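Local structure of structural protein ORF273 (Acidianus two-tailed virus, 4ART) at residues N85-F99 against T134-F147. The protein is a virion structural protein of unknown precise role, with a new thermo- and acid-stable fold, from a virus of hyperthermophilic, acidophilic archaea. Numbering follows the deposited sequence.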
ATOM      1  N   ASN A  85      24.597  -7.879 -10.759  1.00 45.17           N
ATOM      2  CA  ASN A  85      25.147  -9.090 -10.139  1.00 44.32           C
ATOM      3  C   ASN A  85      25.759  -8.820  -8.773  1.00 43.68           C
ATOM      4  O   ASN A  85      25.821  -9.722  -7.952  1.00 40.66           O
ATOM      5  CB  ASN A  85      26.155  -9.782 -11.065  1.00 43.98           C
ATOM      6  CG  ASN A  85      25.570 -10.176 -12.399  1.00 71.56           C
ATOM      7  OD1 ASN A  85      24.455 -10.704 -12.499  1.00 58.38           O
ATOM      8  ND2 ASN A  85      26.305  -9.906 -13.467  1.00 73.51           N
ATOM      9  N   ASP A  86      26.147  -7.570  -8.519  1.00 41.22           N
ATOM     10  CA  ASP A  86      26.741  -7.129  -7.250  1.00 40.57           C
ATOM     11  C   ASP A  86      25.731  -6.864  -6.130  1.00 39.89           C
ATOM     12  O   ASP A  86      26.131  -6.692  -4.982  1.00 37.58           O
ATOM     13  CB  ASP A  86      27.619  -5.885  -7.509  1.00 44.26           C
ATOM     14  CG  ASP A  86      28.853  -6.151  -8.353  1.00 54.47           C
ATOM     15  OD1 ASP A  86      29.480  -7.226  -8.178  1.00 60.98           O
ATOM     16  OD2 ASP A  86      29.213  -5.277  -9.160  1.00 57.23           O
ATOM     17  N   ILE A  87      24.426  -6.790  -6.461  1.00 35.74           N
ATOM     18  CA  ILE A  87      23.363  -6.534  -5.483  1.00 31.12           C
ATOM     19  C   ILE A  87      23.212  -7.731  -4.546  1.00 36.73           C
ATOM     20  O   ILE A  87      22.952  -8.850  -5.003  1.00 38.84           O
ATOM     21  CB  ILE A  87      22.029  -6.128  -6.166  1.00 31.77           C
ATOM     22  CG1 ILE A  87      22.212  -4.842  -6.984  1.00 32.11           C
ATOM     23  CG2 ILE A  87      20.892  -5.976  -5.110  1.00 29.09           C
ATOM     24  CD1 ILE A  87      21.171  -4.589  -8.018  1.00 32.08           C
ATOM     25  N   TYR A  88      23.367  -7.484  -3.242  1.00 30.85           N
ATOM     26  CA  TYR A  88      23.296  -8.495  -2.187  1.00 29.98           C
ATOM     27  C   TYR A  88      21.993  -8.380  -1.359  1.00 33.26           C
ATOM     28  O   TYR A  88      21.435  -9.396  -0.925  1.00 31.97           O
ATOM     29  CB  TYR A  88      24.516  -8.326  -1.275  1.00 31.69           C
ATOM     30  CG  TYR A  88      24.655  -9.349  -0.173  1.00 34.38           C
ATOM     31  CD1 TYR A  88      24.644 -10.711  -0.456  1.00 37.39           C
ATOM     32  CD2 TYR A  88      24.883  -8.957   1.145  1.00 35.41           C
ATOM     33  CE1 TYR A  88      24.849 -11.660   0.548  1.00 38.27           C
ATOM     34  CE2 TYR A  88      25.092  -9.902   2.159  1.00 37.33           C
ATOM     35  CZ  TYR A  88      25.073 -11.250   1.852  1.00 43.55           C
ATOM     36  OH  TYR A  88      25.269 -12.185   2.831  1.00 50.33           O
ATOM     37  N   ALA A  89      21.527  -7.142  -1.132  1.00 30.37           N
ATOM     38  CA  ALA A  89      20.316  -6.856  -0.363  1.00 28.71           C
ATOM     39  C   ALA A  89      19.555  -5.703  -0.972  1.00 32.40           C
ATOM     40  O   ALA A  89      20.161  -4.751  -1.486  1.00 32.80           O
ATOM     41  CB  ALA A  89      20.661  -6.546   1.095  1.00 28.36           C
ATOM     42  N   PHE A  90      18.219  -5.799  -0.930  1.00 28.97           N
ATOM     43  CA  PHE A  90      17.297  -4.760  -1.401  1.00 28.20           C
ATOM     44  C   PHE A  90      16.663  -4.140  -0.157  1.00 29.52           C
ATOM     45  O   PHE A  90      16.236  -4.861   0.727  1.00 27.82           O
ATOM     46  CB  PHE A  90      16.234  -5.362  -2.329  1.00 29.99           C
ATOM     47  CG  PHE A  90      15.169  -4.397  -2.786  1.00 31.50           C
ATOM     48  CD1 PHE A  90      15.462  -3.396  -3.702  1.00 36.26           C
ATOM     49  CD2 PHE A  90      13.872  -4.496  -2.310  1.00 30.76           C
ATOM     50  CE1 PHE A  90      14.472  -2.506  -4.132  1.00 38.35           C
ATOM     51  CE2 PHE A  90      12.885  -3.610  -2.733  1.00 36.05           C
ATOM     52  CZ  PHE A  90      13.178  -2.632  -3.662  1.00 36.75           C
ATOM     53  N   VAL A  91      16.665  -2.809  -0.066  1.00 26.34           N
ATOM     54  CA  VAL A  91      16.147  -2.088   1.094  1.00 24.75           C
ATOM     55  C   VAL A  91      14.922  -1.271   0.684  1.00 31.92           C
ATOM     56  O   VAL A  91      14.988  -0.498  -0.256  1.00 28.88           O
ATOM     57  CB  VAL A  91      17.220  -1.171   1.750  1.00 27.73           C
ATOM     58  CG1 VAL A  91      16.714  -0.563   3.056  1.00 26.58           C
ATOM     59  CG2 VAL A  91      18.532  -1.897   1.967  1.00 26.84           C
ATOM     60  N   GLU A  92      13.815  -1.442   1.419  1.00 32.38           N
ATOM     61  CA  GLU A  92      12.595  -0.666   1.257  1.00 33.54           C
ATOM     62  C   GLU A  92      12.400   0.125   2.559  1.00 36.66           C
ATOM     63  O   GLU A  92      12.256  -0.462   3.638  1.00 33.72           O
ATOM     64  CB  GLU A  92      11.392  -1.577   0.961  1.00 35.25           C
ATOM     65  CG  GLU A  92      10.053  -0.861   0.940  1.00 51.09           C
ATOM     66  CD  GLU A  92       8.882  -1.631   0.353  1.00 78.75           C
ATOM     67  OE1 GLU A  92       9.026  -2.844   0.073  1.00 69.10           O
ATOM     68  OE2 GLU A  92       7.806  -1.012   0.181  1.00 77.71           O
ATOM     69  N   THR A  93      12.397   1.451   2.452  1.00 34.67           N
ATOM     70  CA  THR A  93      12.203   2.332   3.595  1.00 35.00           C
ATOM     71  C   THR A  93      10.799   2.936   3.588  1.00 41.82           C
ATOM     72  O   THR A  93      10.382   3.538   2.600  1.00 39.97           O
ATOM     73  CB  THR A  93      13.298   3.388   3.643  1.00 44.83           C
ATOM     74  OG1 THR A  93      14.553   2.723   3.533  1.00 49.59           O
ATOM     75  CG2 THR A  93      13.256   4.219   4.917  1.00 45.68           C
ATOM     76  N   ASP A  94      10.064   2.726   4.690  1.00 39.95           N
ATOM     77  CA  ASP A  94       8.732   3.304   4.895  1.00 41.42           C
ATOM     78  C   ASP A  94       8.932   4.345   5.987  1.00 43.85           C
ATOM     79  O   ASP A  94       9.739   4.138   6.920  1.00 41.61           O
ATOM     80  CB  ASP A  94       7.724   2.250   5.404  1.00 44.11           C
ATOM     81  CG  ASP A  94       6.985   1.438   4.360  1.00 61.98           C
ATOM     82  OD1 ASP A  94       6.851   1.923   3.214  1.00 64.78           O
ATOM     83  OD2 ASP A  94       6.462   0.351   4.715  1.00 71.29           O
ATOM     84  N   VAL A  95       8.196   5.440   5.893  1.00 38.16           N
ATOM     85  CA  VAL A  95       8.243   6.523   6.861  1.00 39.35           C
ATOM     86  C   VAL A  95       6.847   6.667   7.459  1.00 47.32           C
ATOM     87  O   VAL A  95       5.855   6.676   6.736  1.00 48.67           O
ATOM     88  CB  VAL A  95       8.820   7.816   6.235  1.00 45.63           C
ATOM     89  CG1 VAL A  95       8.386   9.064   6.991  1.00 47.97           C
ATOM     90  CG2 VAL A  95      10.344   7.735   6.140  1.00 44.47           C
ATOM     91  N   THR A  96       6.768   6.720   8.787  1.00 45.42           N
ATOM     92  CA  THR A  96       5.488   6.794   9.474  1.00 46.52           C
ATOM     93  C   THR A  96       5.463   7.891  10.540  1.00 51.47           C
ATOM     94  O   THR A  96       6.510   8.328  11.011  1.00 48.37           O
ATOM     95  CB  THR A  96       5.109   5.393   9.980  1.00 59.41           C
ATOM     96  OG1 THR A  96       3.754   5.399  10.420  1.00 74.52           O
ATOM     97  CG2 THR A  96       6.035   4.911  11.082  1.00 54.31           C
ATOM     98  N   ARG A  97       4.248   8.329  10.909  1.00 52.71           N
ATOM     99  CA  ARG A  97       4.016   9.355  11.918  1.00 55.30           C
ATOM    100  C   ARG A  97       2.993   8.875  12.967  1.00 59.14           C
ATOM    101  O   ARG A  97       2.701   9.591  13.929  1.00 61.37           O
ATOM    102  CB  ARG A  97       3.637  10.705  11.260  1.00 61.70           C
ATOM    103  CG  ARG A  97       4.861  11.420  10.649  1.00 79.79           C
ATOM    104  CD  ARG A  97       4.555  12.713   9.905  1.00 97.70           C
ATOM    105  NE  ARG A  97       5.683  13.162   9.068  1.00102.67           N
ATOM    106  CZ  ARG A  97       6.682  13.942   9.476  1.00107.69           C
ATOM    107  NH1 ARG A  97       6.721  14.384  10.728  1.00 88.56           N
ATOM    108  NH2 ARG A  97       7.641  14.297   8.632  1.00 87.91           N
ATOM    109  N   ASP A  98       2.485   7.641  12.796  1.00 52.81           N
ATOM    110  CA  ASP A  98       1.538   6.991  13.707  1.00 52.76           C
ATOM    111  C   ASP A  98       2.241   5.797  14.331  1.00 51.04           C
ATOM    112  O   ASP A  98       2.770   4.949  13.606  1.00 46.54           O
ATOM    113  CB  ASP A  98       0.244   6.552  12.966  1.00 55.88           C
ATOM    114  CG  ASP A  98      -0.753   5.803  13.850  1.00 74.82           C
ATOM    115  OD1 ASP A  98      -0.984   6.248  14.998  1.00 77.90           O
ATOM    116  OD2 ASP A  98      -1.317   4.775  13.385  1.00 84.37           O
ATOM    117  N   PHE A  99       2.253   5.738  15.670  1.00 49.66           N
ATOM    118  CA  PHE A  99       2.933   4.683  16.421  1.00 47.77           C
ATOM    119  C   PHE A  99       2.392   3.283  16.205  1.00 51.88           C
ATOM    120  O   PHE A  99       3.163   2.330  16.148  1.00 51.16           O
ATOM    121  CB  PHE A  99       3.014   4.999  17.916  1.00 50.20           C
ATOM    122  CG  PHE A  99       4.127   4.217  18.583  1.00 49.98           C
ATOM    123  CD1 PHE A  99       5.459   4.552  18.367  1.00 50.60           C
ATOM    124  CD2 PHE A  99       3.843   3.139  19.410  1.00 53.31           C
ATOM    125  CE1 PHE A  99       6.488   3.823  18.967  1.00 52.09           C
ATOM    126  CE2 PHE A  99       4.873   2.427  20.034  1.00 53.59           C
ATOM    127  CZ  PHE A  99       6.189   2.764  19.793  1.00 50.65           C
ATOM    128  N   THR A 134      18.588  -9.826 -10.992  1.00 50.28           N
ATOM    129  CA  THR A 134      19.397  -9.595  -9.765  1.00 49.76           C
ATOM    130  C   THR A 134      19.590 -11.011  -9.173  1.00 53.24           C
ATOM    131  O   THR A 134      18.864 -11.422  -8.248  1.00 51.05           O
ATOM    132  CB  THR A 134      18.685  -8.589  -8.829  1.00 56.51           C
ATOM    133  OG1 THR A 134      18.218  -7.477  -9.605  1.00 55.71           O
ATOM    134  CG2 THR A 134      19.528  -8.098  -7.715  1.00 56.97           C
ATOM    135  N   PRO A 135      20.495 -11.814  -9.786  1.00 51.17           N
ATOM    136  CA  PRO A 135      20.612 -13.215  -9.370  1.00 50.63           C
ATOM    137  C   PRO A 135      21.261 -13.511  -8.033  1.00 51.39           C
ATOM    138  O   PRO A 135      21.071 -14.623  -7.553  1.00 51.66           O
ATOM    139  CB  PRO A 135      21.397 -13.854 -10.530  1.00 53.98           C
ATOM    140  CG  PRO A 135      22.254 -12.771 -11.012  1.00 59.42           C
ATOM    141  CD  PRO A 135      21.402 -11.529 -10.920  1.00 53.94           C
ATOM    142  N   ASN A 136      22.054 -12.591  -7.458  1.00 46.21           N
ATOM    143  CA  ASN A 136      22.812 -12.873  -6.211  1.00 43.85           C
ATOM    144  C   ASN A 136      22.267 -12.206  -4.919  1.00 44.55           C
ATOM    145  O   ASN A 136      22.957 -12.091  -3.883  1.00 42.89           O
ATOM    146  CB  ASN A 136      24.294 -12.611  -6.449  1.00 48.20           C
ATOM    147  CG  ASN A 136      24.753 -13.121  -7.810  1.00 69.80           C
ATOM    148  OD1 ASN A 136      24.449 -14.251  -8.231  1.00 61.74           O
ATOM    149  ND2 ASN A 136      25.436 -12.283  -8.562  1.00 62.01           N
ATOM    150  N   LEU A 137      21.008 -11.778  -5.001  1.00 40.15           N
ATOM    151  CA  LEU A 137      20.282 -11.136  -3.923  1.00 38.10           C
ATOM    152  C   LEU A 137      19.975 -12.171  -2.841  1.00 38.33           C
ATOM    153  O   LEU A 137      19.370 -13.205  -3.122  1.00 38.49           O
ATOM    154  CB  LEU A 137      18.998 -10.593  -4.532  1.00 37.94           C
ATOM    155  CG  LEU A 137      18.201  -9.594  -3.758  1.00 42.91           C
ATOM    156  CD1 LEU A 137      18.993  -8.410  -3.365  1.00 43.39           C
ATOM    157  CD2 LEU A 137      17.144  -9.092  -4.602  1.00 44.57           C
ATOM    158  N   LYS A 138      20.418 -11.913  -1.612  1.00 32.36           N
ATOM    159  CA  LYS A 138      20.172 -12.847  -0.507  1.00 31.48           C
ATOM    160  C   LYS A 138      19.108 -12.297   0.451  1.00 34.19           C
ATOM    161  O   LYS A 138      18.290 -13.061   0.966  1.00 32.44           O
ATOM    162  CB  LYS A 138      21.473 -13.142   0.244  1.00 34.74           C
ATOM    163  CG  LYS A 138      21.373 -14.294   1.256  1.00 41.67           C
ATOM    164  CD  LYS A 138      22.712 -14.584   1.892  1.00 53.95           C
ATOM    165  CE  LYS A 138      22.654 -15.602   3.000  1.00 60.47           C
ATOM    166  NZ  LYS A 138      22.654 -16.990   2.467  1.00 70.67           N
ATOM    167  N   TYR A 139      19.111 -10.972   0.685  1.00 29.01           N
ATOM    168  CA  TYR A 139      18.226 -10.364   1.667  1.00 25.76           C
ATOM    169  C   TYR A 139      17.294  -9.302   1.188  1.00 29.13           C
ATOM    170  O   TYR A 139      17.613  -8.515   0.296  1.00 26.70           O
ATOM    171  CB  TYR A 139      19.049  -9.788   2.832  1.00 27.07           C
ATOM    172  CG  TYR A 139      19.830 -10.821   3.625  1.00 28.25           C
ATOM    173  CD1 TYR A 139      19.217 -11.570   4.619  1.00 29.66           C
ATOM    174  CD2 TYR A 139      21.200 -10.991   3.429  1.00 29.62           C
ATOM    175  CE1 TYR A 139      19.941 -12.489   5.383  1.00 31.17           C
ATOM    176  CE2 TYR A 139      21.935 -11.914   4.178  1.00 30.36           C
ATOM    177  CZ  TYR A 139      21.299 -12.667   5.153  1.00 37.44           C
ATOM    178  OH  TYR A 139      21.991 -13.596   5.905  1.00 40.76           O
ATOM    179  N   TYR A 140      16.122  -9.279   1.821  1.00 27.43           N
ATOM    180  CA  TYR A 140      15.145  -8.232   1.647  1.00 28.76           C
ATOM    181  C   TYR A 140      15.099  -7.492   2.986  1.00 31.14           C
ATOM    182  O   TYR A 140      14.914  -8.112   4.032  1.00 30.86           O
ATOM    183  CB  TYR A 140      13.747  -8.754   1.237  1.00 32.21           C
ATOM    184  CG  TYR A 140      12.696  -7.661   1.369  1.00 38.00           C
ATOM    185  CD1 TYR A 140      12.532  -6.704   0.385  1.00 41.18           C
ATOM    186  CD2 TYR A 140      11.946  -7.524   2.538  1.00 40.49           C
ATOM    187  CE1 TYR A 140      11.621  -5.653   0.541  1.00 43.79           C
ATOM    188  CE2 TYR A 140      11.057  -6.469   2.716  1.00 41.99           C
ATOM    189  CZ  TYR A 140      10.882  -5.545   1.711  1.00 52.30           C
ATOM    190  OH  TYR A 140       9.945  -4.558   1.918  1.00 57.75           O
ATOM    191  N   ILE A 141      15.298  -6.169   2.948  1.00 27.17           N
ATOM    192  CA  ILE A 141      15.326  -5.367   4.183  1.00 26.84           C
ATOM    193  C   ILE A 141      14.213  -4.327   4.180  1.00 30.55           C
ATOM    194  O   ILE A 141      14.073  -3.559   3.235  1.00 31.29           O
ATOM    195  CB  ILE A 141      16.730  -4.722   4.429  1.00 28.61           C
ATOM    196  CG1 ILE A 141      17.844  -5.784   4.400  1.00 28.44           C
ATOM    197  CG2 ILE A 141      16.751  -3.908   5.715  1.00 27.70           C
ATOM    198  CD1 ILE A 141      19.299  -5.229   4.564  1.00 26.99           C
ATOM    199  N   HIS A 142      13.434  -4.313   5.249  1.00 27.90           N
ATOM    200  CA  HIS A 142      12.382  -3.336   5.439  1.00 27.07           C
ATOM    201  C   HIS A 142      12.767  -2.469   6.606  1.00 28.66           C
ATOM    202  O   HIS A 142      12.897  -2.979   7.721  1.00 27.33           O
ATOM    203  CB  HIS A 142      11.020  -4.010   5.670  1.00 28.09           C
ATOM    204  CG  HIS A 142       9.862  -3.031   5.687  1.00 32.46           C
ATOM    205  ND1 HIS A 142       8.679  -3.350   6.297  1.00 35.16           N
ATOM    206  CD2 HIS A 142       9.724  -1.796   5.118  1.00 34.69           C
ATOM    207  CE1 HIS A 142       7.872  -2.305   6.128  1.00 34.55           C
ATOM    208  NE2 HIS A 142       8.449  -1.343   5.431  1.00 35.04           N
ATOM    209  N   ALA A 143      13.054  -1.181   6.327  1.00 25.98           N
ATOM    210  CA  ALA A 143      13.421  -0.183   7.333  1.00 27.76           C
ATOM    211  C   ALA A 143      12.229   0.717   7.560  1.00 34.04           C
ATOM    212  O   ALA A 143      11.618   1.157   6.600  1.00 35.30           O
ATOM    213  CB  ALA A 143      14.624   0.628   6.880  1.00 28.99           C
ATOM    214  N   VAL A 144      11.849   0.929   8.818  1.00 31.56           N
ATOM    215  CA  VAL A 144      10.700   1.786   9.146  1.00 32.16           C
ATOM    216  C   VAL A 144      11.148   2.898  10.062  1.00 36.04           C
ATOM    217  O   VAL A 144      11.732   2.635  11.114  1.00 36.26           O
ATOM    218  CB  VAL A 144       9.468   1.011   9.717  1.00 35.51           C
ATOM    219  CG1 VAL A 144       8.216   1.894   9.744  1.00 34.98           C
ATOM    220  CG2 VAL A 144       9.202  -0.273   8.929  1.00 34.56           C
ATOM    221  N   VAL A 145      10.926   4.135   9.641  1.00 34.02           N
ATOM    222  CA  VAL A 145      11.276   5.305  10.439  1.00 35.50           C
ATOM    223  C   VAL A 145       9.999   5.961  10.967  1.00 40.80           C
ATOM    224  O   VAL A 145       9.082   6.258  10.186  1.00 40.32           O
ATOM    225  CB  VAL A 145      12.176   6.306   9.680  1.00 39.88           C
ATOM    226  CG1 VAL A 145      12.735   7.360  10.627  1.00 40.61           C
ATOM    227  CG2 VAL A 145      13.312   5.588   8.960  1.00 39.18           C
ATOM    228  N   GLU A 146       9.943   6.154  12.293  1.00 38.03           N
ATOM    229  CA  GLU A 146       8.844   6.811  12.998  1.00 39.34           C
ATOM    230  C   GLU A 146       9.228   8.274  13.295  1.00 47.09           C
ATOM    231  O   GLU A 146      10.252   8.513  13.938  1.00 47.18           O
ATOM    232  CB  GLU A 146       8.493   6.046  14.296  1.00 40.26           C
ATOM    233  CG  GLU A 146       7.667   6.811  15.317  1.00 48.90           C
ATOM    234  CD  GLU A 146       6.226   7.123  14.965  1.00 63.14           C
ATOM    235  OE1 GLU A 146       5.682   6.537  13.999  1.00 38.66           O
ATOM    236  OE2 GLU A 146       5.632   7.961  15.681  1.00 64.94           O
ATOM    237  N   PHE A 147       8.398   9.245  12.826  1.00 44.47           N
ATOM    238  CA  PHE A 147       8.612  10.685  13.056  1.00 60.41           C
ATOM    239  C   PHE A 147       7.801  11.269  14.209  1.00 74.28           C
ATOM    240  O   PHE A 147       6.670  10.855  14.432  1.00 52.67           O
ATOM    241  CB  PHE A 147       8.383  11.482  11.772  1.00 62.23           C
ATOM    242  CG  PHE A 147       9.592  11.475  10.874  1.00 62.83           C
ATOM    243  CD1 PHE A 147       9.845  10.400  10.032  1.00 63.40           C
ATOM    244  CD2 PHE A 147      10.510  12.514  10.911  1.00 66.47           C
ATOM    245  CE1 PHE A 147      10.986  10.375   9.228  1.00 66.12           C
ATOM    246  CE2 PHE A 147      11.647  12.493  10.103  1.00 67.27           C
ATOM    247  CZ  PHE A 147      11.881  11.423   9.267  1.00 65.40           C
TER
HETATM  248  O   HOH W   1      22.342  -9.769  -7.624  1.00 40.64           O
HETATM  249  O   HOH W   2      24.459 -14.129   5.320  1.00 42.24           O
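Ala89 through Thr96 pair in parallel with Tyr139 through Glu146, and backbone bonds run from Phe90 N, which donates to Tyr139 O at 3.0 Å, to Phe147 N on Thr96 O. Where the pairing begins, Tyr88 O accepts from both Lys138 N and Tyr139 N, and beyond it Asn136 ND2 uses a lone pair of Asn85 O at 2.7 Å, with that oxygen lying close to the amide plane of Asn136.

Side-chain hydrogen bonds join diagonal neighbours on the face carrying Phe90, Glu92 and Asp94. Tyr140 OH donates to Glu92 OE1 (2.7 Å), reached by an extended glutamate chain, with carboxylate and ring planes nearly perpendicular. His142 CG stands anti to its own N (chi1 -172°), which brings the imidazole edge to Asp94, with OD2 close to the ring plane; His142 NE2 meets Asp94 OD2 at 2.7 Å, from above the carboxylate plane. Gly109 O accepts a weak bond from ND1, which would help fix the ring's rotation.

Near the Asn136 end, Tyr139 turns its edge to the face of Tyr88 in an offset T-shaped pair (centroids 5.8 Å apart), and one water bridges both hydroxyls. Further along the paired strands, Phe90 CD2 meets Tyr140 CD1 edge to edge at 3.7 Å.

A classic beta bulge puts Tyr88 and Ala89 together opposite Ile61 of the adjoining strand 58-62. Helix 23-44 covers the face bearing Tyr139, Ala143 and Val145. The two strands form the parallel pair inside an otherwise antiparallel mixed sheet, linked by a largely helical crossover.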